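Local structure of glucokinase (6EDI) at the interface of chains A and B. The protein phosphorylates D-glucose with ATP as a dimeric glucokinase. Sequence-based numbering; all coordinates share one arbitrary frame. Chains: chain A/B, Glucokinase.

Both contacts belong to one two-fold interface between chains A and B, and their C-alpha centres lie about 17 Å apart. Contact 1 seats one loop residue, B:Val224, against chain A at the start of strand 152-156, at helix 399-409 and near the C-terminus. Contact 2 brings together side chains of strands 214-222 (215-222 in chain B) and 227-233, with A:Arg204 from a loop. The two contacts share no residue. They are joined through sequence, since B:Val224 sits in the turn between the two strands of chain B that supply contact 2. The hairpin therefore meets its copy along the strands and the partner's body at the turn. The symmetry repeats each contact with chains exchanged.

Contact 1: the interface of chains A and B. Residues chain A 150, 152-153, 407, 411; chain B 224.
B:Val224 sends its two methyl groups to different parts of chain A. CG1 is anti to its own backbone N (chi1 174°) and points at the loop carbonyl of A:Gly150. The gap from B:Val224 CG1 to A:Gly150 O is 3.3 Å. CG2 goes toward the aromatic ring of A:Phe407. It meets the ring at its edge and in its plane, not over a face. A:Phe407 CZ, the far corner of the ring, lies 3.7 Å from B:Val224 CG2. The phenylalanine and valine side chains run antiparallel, one alongside the other. With its CG anti to the backbone N (chi1 169°), A:Phe407 reaches from the end region of helix 399-409 to the partner chain.

Strand 152-156 meets the same methyl. The backbone carbonyl of A:Ser152 puts its O 3.7 Å from B:Val224 CG2. A:Ala153 adds its CB at a looser 4.1 Å from that carbon. A:Leu411 approaches the other branch, its side chain roughly perpendicular to that of the valine.

The site is a seat of apolar side chains and two backbone carbonyls for a hairpin-turn residue in the dimer. It works by shape and packing, without polar bonding between the chains in this patch. On the A:Leu411 side, the branch that touches is CD2, 4.2 Å from B:Val224 CG1.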
# COMPACT_ATOMS: atom_id res chain seq x y z
N GLY A 150 11.08 -13.11 -16.80
CA GLY A 150 10.49 -11.79 -16.79
C GLY A 150 8.98 -11.76 -16.85
O GLY A 150 8.37 -10.71 -17.00
N SER A 152 7.09 -14.04 -14.61
CA SER A 152 6.79 -15.02 -13.58
C SER A 152 7.00 -14.50 -12.15
O SER A 152 7.86 -13.65 -11.92
CB SER A 152 7.62 -16.28 -13.80
OG SER A 152 7.35 -16.82 -15.08
N ALA A 153 6.23 -15.00 -11.20
CA ALA A 153 6.36 -14.52 -9.83
C ALA A 153 5.81 -15.53 -8.86
O ALA A 153 4.90 -16.29 -9.20
CB ALA A 153 5.60 -13.20 -9.66
N PHE A 407 -2.51 -12.16 -12.58
CA PHE A 407 -1.14 -11.71 -12.61
C PHE A 407 -0.64 -11.60 -14.04
O PHE A 407 -0.19 -10.53 -14.46
CB PHE A 407 -0.25 -12.67 -11.84
CG PHE A 407 1.21 -12.42 -12.04
CD1 PHE A 407 1.85 -11.40 -11.33
CD2 PHE A 407 1.94 -13.16 -12.95
CE1 PHE A 407 3.21 -11.15 -11.51
CE2 PHE A 407 3.30 -12.92 -13.14
CZ PHE A 407 3.93 -11.92 -12.42
N LEU A 411 0.66 -8.14 -17.18
CA LEU A 411 2.08 -8.01 -17.53
C LEU A 411 2.32 -7.02 -18.67
O LEU A 411 1.63 -7.07 -19.69
CB LEU A 411 2.67 -9.37 -17.89
CG LEU A 411 2.81 -10.37 -16.74
CD1 LEU A 411 3.18 -11.73 -17.32
CD2 LEU A 411 3.85 -9.92 -15.74
N VAL B 224 9.57 -8.69 -10.85
CA VAL B 224 9.34 -9.06 -12.25
C VAL B 224 10.03 -8.12 -13.22
O VAL B 224 10.72 -8.55 -14.15
CB VAL B 224 7.85 -9.02 -12.59
CG1 VAL B 224 7.63 -9.26 -14.09
CG2 VAL B 224 7.11 -10.04 -11.79

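Contact 2: the interface of chains A and B. Residues chain A 204, 218, 220, 222, 231; chain B 218, 229, 231-232.
B:Leu231 reaches from strand 227-233 into chain A and meets a different group at almost every side-chain atom. Its CB lies beside the guanidinium of A:Arg204, 3.4 Å from A:Arg204 NH2. The side chain then turns with CG anti to its carbonyl carbon (chi1 -78°), which brings CG over the imidazole of A:His220. B:Leu231 CG sits 3.8 Å from the centroid of the A:His220 ring, a CH-pi contact on one face. At the tip, the branches part. CD2 fits between A:His220 and A:Leu218, with B:Leu231 CD2 3.7 Å from A:Leu218 CD2. Both methyls of B:Leu231 also meet CD2 of A:Leu231, with B:Leu231 CD2 to A:Leu231 CD2 at 3.9 Å. The same leucine of both chains thus packs tip to tip.

A:Arg204 also grips the backbone beyond this leucine. NH2 of its guanidinium donates to the carbonyl of B:Ala232, with A:Arg204 NH2 to B:Ala232 O at 2.9 Å. The bond is nearly straight (162° at H), lies in both the carbonyl and guanidinium planes, and uses a lone pair of the oxygen. NH1 adds a weak bond to the same oxygen. Within chain A, the NE of A:Arg204 donates to A:His220 ND1 at 2.9 Å (175° at H). That bond should fix the turn of both flat groups, so the histidine keeps its face to the leucine.

Farther along, B:Ile229 CD1 meets A:Val222 CG2 tip to tip at 3.6 Å. A:Leu231 and B:Leu218 likewise touch through their CD2 methyls.

This is a side-chain contact between the hairpins of the two chains, with leucine, isoleucine and valine packing and a polar link from A:Arg204 on one side. The leucines pack the two hairpins together, and the arginine-to-backbone bond may help set how they line up in the glucokinase dimer.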
# COMPACT_ATOMS: atom_id res chain seq x y z
N ARG A 204 -8.49 1.81 -6.97
CA ARG A 204 -7.95 0.82 -6.05
C ARG A 204 -9.05 -0.06 -5.51
O ARG A 204 -10.17 0.39 -5.24
CB ARG A 204 -7.22 1.47 -4.88
CG ARG A 204 -5.83 1.97 -5.20
CD ARG A 204 -5.26 2.76 -4.04
NE ARG A 204 -3.89 3.19 -4.30
CZ ARG A 204 -3.22 4.00 -3.49
NH1 ARG A 204 -3.81 4.43 -2.39
NH2 ARG A 204 -1.98 4.36 -3.78
N LEU A 218 -3.78 -5.25 -1.83
CA LEU A 218 -4.37 -4.10 -2.50
C LEU A 218 -4.15 -4.22 -3.99
O LEU A 218 -3.01 -4.42 -4.45
CB LEU A 218 -3.74 -2.80 -1.98
CG LEU A 218 -4.17 -1.52 -2.69
CD1 LEU A 218 -5.50 -0.99 -2.13
CD2 LEU A 218 -3.07 -0.47 -2.66
N HIS A 220 -3.83 -2.10 -6.89
CA HIS A 220 -3.60 -0.68 -7.18
C HIS A 220 -3.79 -0.43 -8.67
O HIS A 220 -3.21 -1.15 -9.49
CB HIS A 220 -2.19 -0.27 -6.75
CG HIS A 220 -1.81 1.12 -7.15
ND1 HIS A 220 -2.42 2.24 -6.62
CD2 HIS A 220 -0.89 1.57 -8.03
CE1 HIS A 220 -1.88 3.33 -7.16
NE2 HIS A 220 -0.95 2.95 -8.00
N VAL A 222 -3.22 1.74 -12.00
CA VAL A 222 -2.15 2.60 -12.51
C VAL A 222 -2.60 3.32 -13.78
O VAL A 222 -2.64 2.73 -14.87
CB VAL A 222 -0.88 1.77 -12.84
CG1 VAL A 222 0.20 2.68 -13.38
CG2 VAL A 222 -0.37 1.00 -11.61
N LEU A 231 -0.43 -5.46 -4.43
CA LEU A 231 0.56 -5.45 -3.38
C LEU A 231 0.04 -6.34 -2.27
O LEU A 231 -1.09 -6.13 -1.80
CB LEU A 231 0.78 -4.03 -2.83
CG LEU A 231 1.70 -3.11 -3.63
CD1 LEU A 231 1.03 -2.70 -4.94
CD2 LEU A 231 2.10 -1.86 -2.84
N LEU B 218 4.54 5.03 -0.43
CA LEU B 218 5.32 3.79 -0.44
C LEU B 218 6.03 3.62 -1.77
O LEU B 218 5.41 3.66 -2.82
CB LEU B 218 4.39 2.59 -0.17
CG LEU B 218 4.97 1.17 -0.23
CD1 LEU B 218 5.95 0.92 0.88
CD2 LEU B 218 3.83 0.13 -0.17
N ILE B 229 7.38 1.32 -8.22
CA ILE B 229 6.23 2.18 -8.40
C ILE B 229 5.94 2.78 -7.04
O ILE B 229 6.11 2.11 -6.02
CB ILE B 229 4.98 1.43 -8.96
CG1 ILE B 229 3.80 2.40 -9.11
CG2 ILE B 229 4.57 0.30 -8.05
CD1 ILE B 229 2.71 1.91 -10.03
N LEU B 231 3.21 4.39 -4.43
CA LEU B 231 1.79 4.56 -4.14
C LEU B 231 1.60 5.70 -3.17
O LEU B 231 2.24 5.74 -2.12
CB LEU B 231 1.20 3.28 -3.55
CG LEU B 231 0.90 2.19 -4.56
CD1 LEU B 231 2.19 1.49 -5.03
CD2 LEU B 231 -0.07 1.20 -3.96
N ALA B 232 0.72 6.65 -3.51
CA ALA B 232 0.40 7.72 -2.57
C ALA B 232 -0.34 7.05 -1.42
O ALA B 232 -0.99 6.03 -1.62
CB ALA B 232 -0.46 8.79 -3.24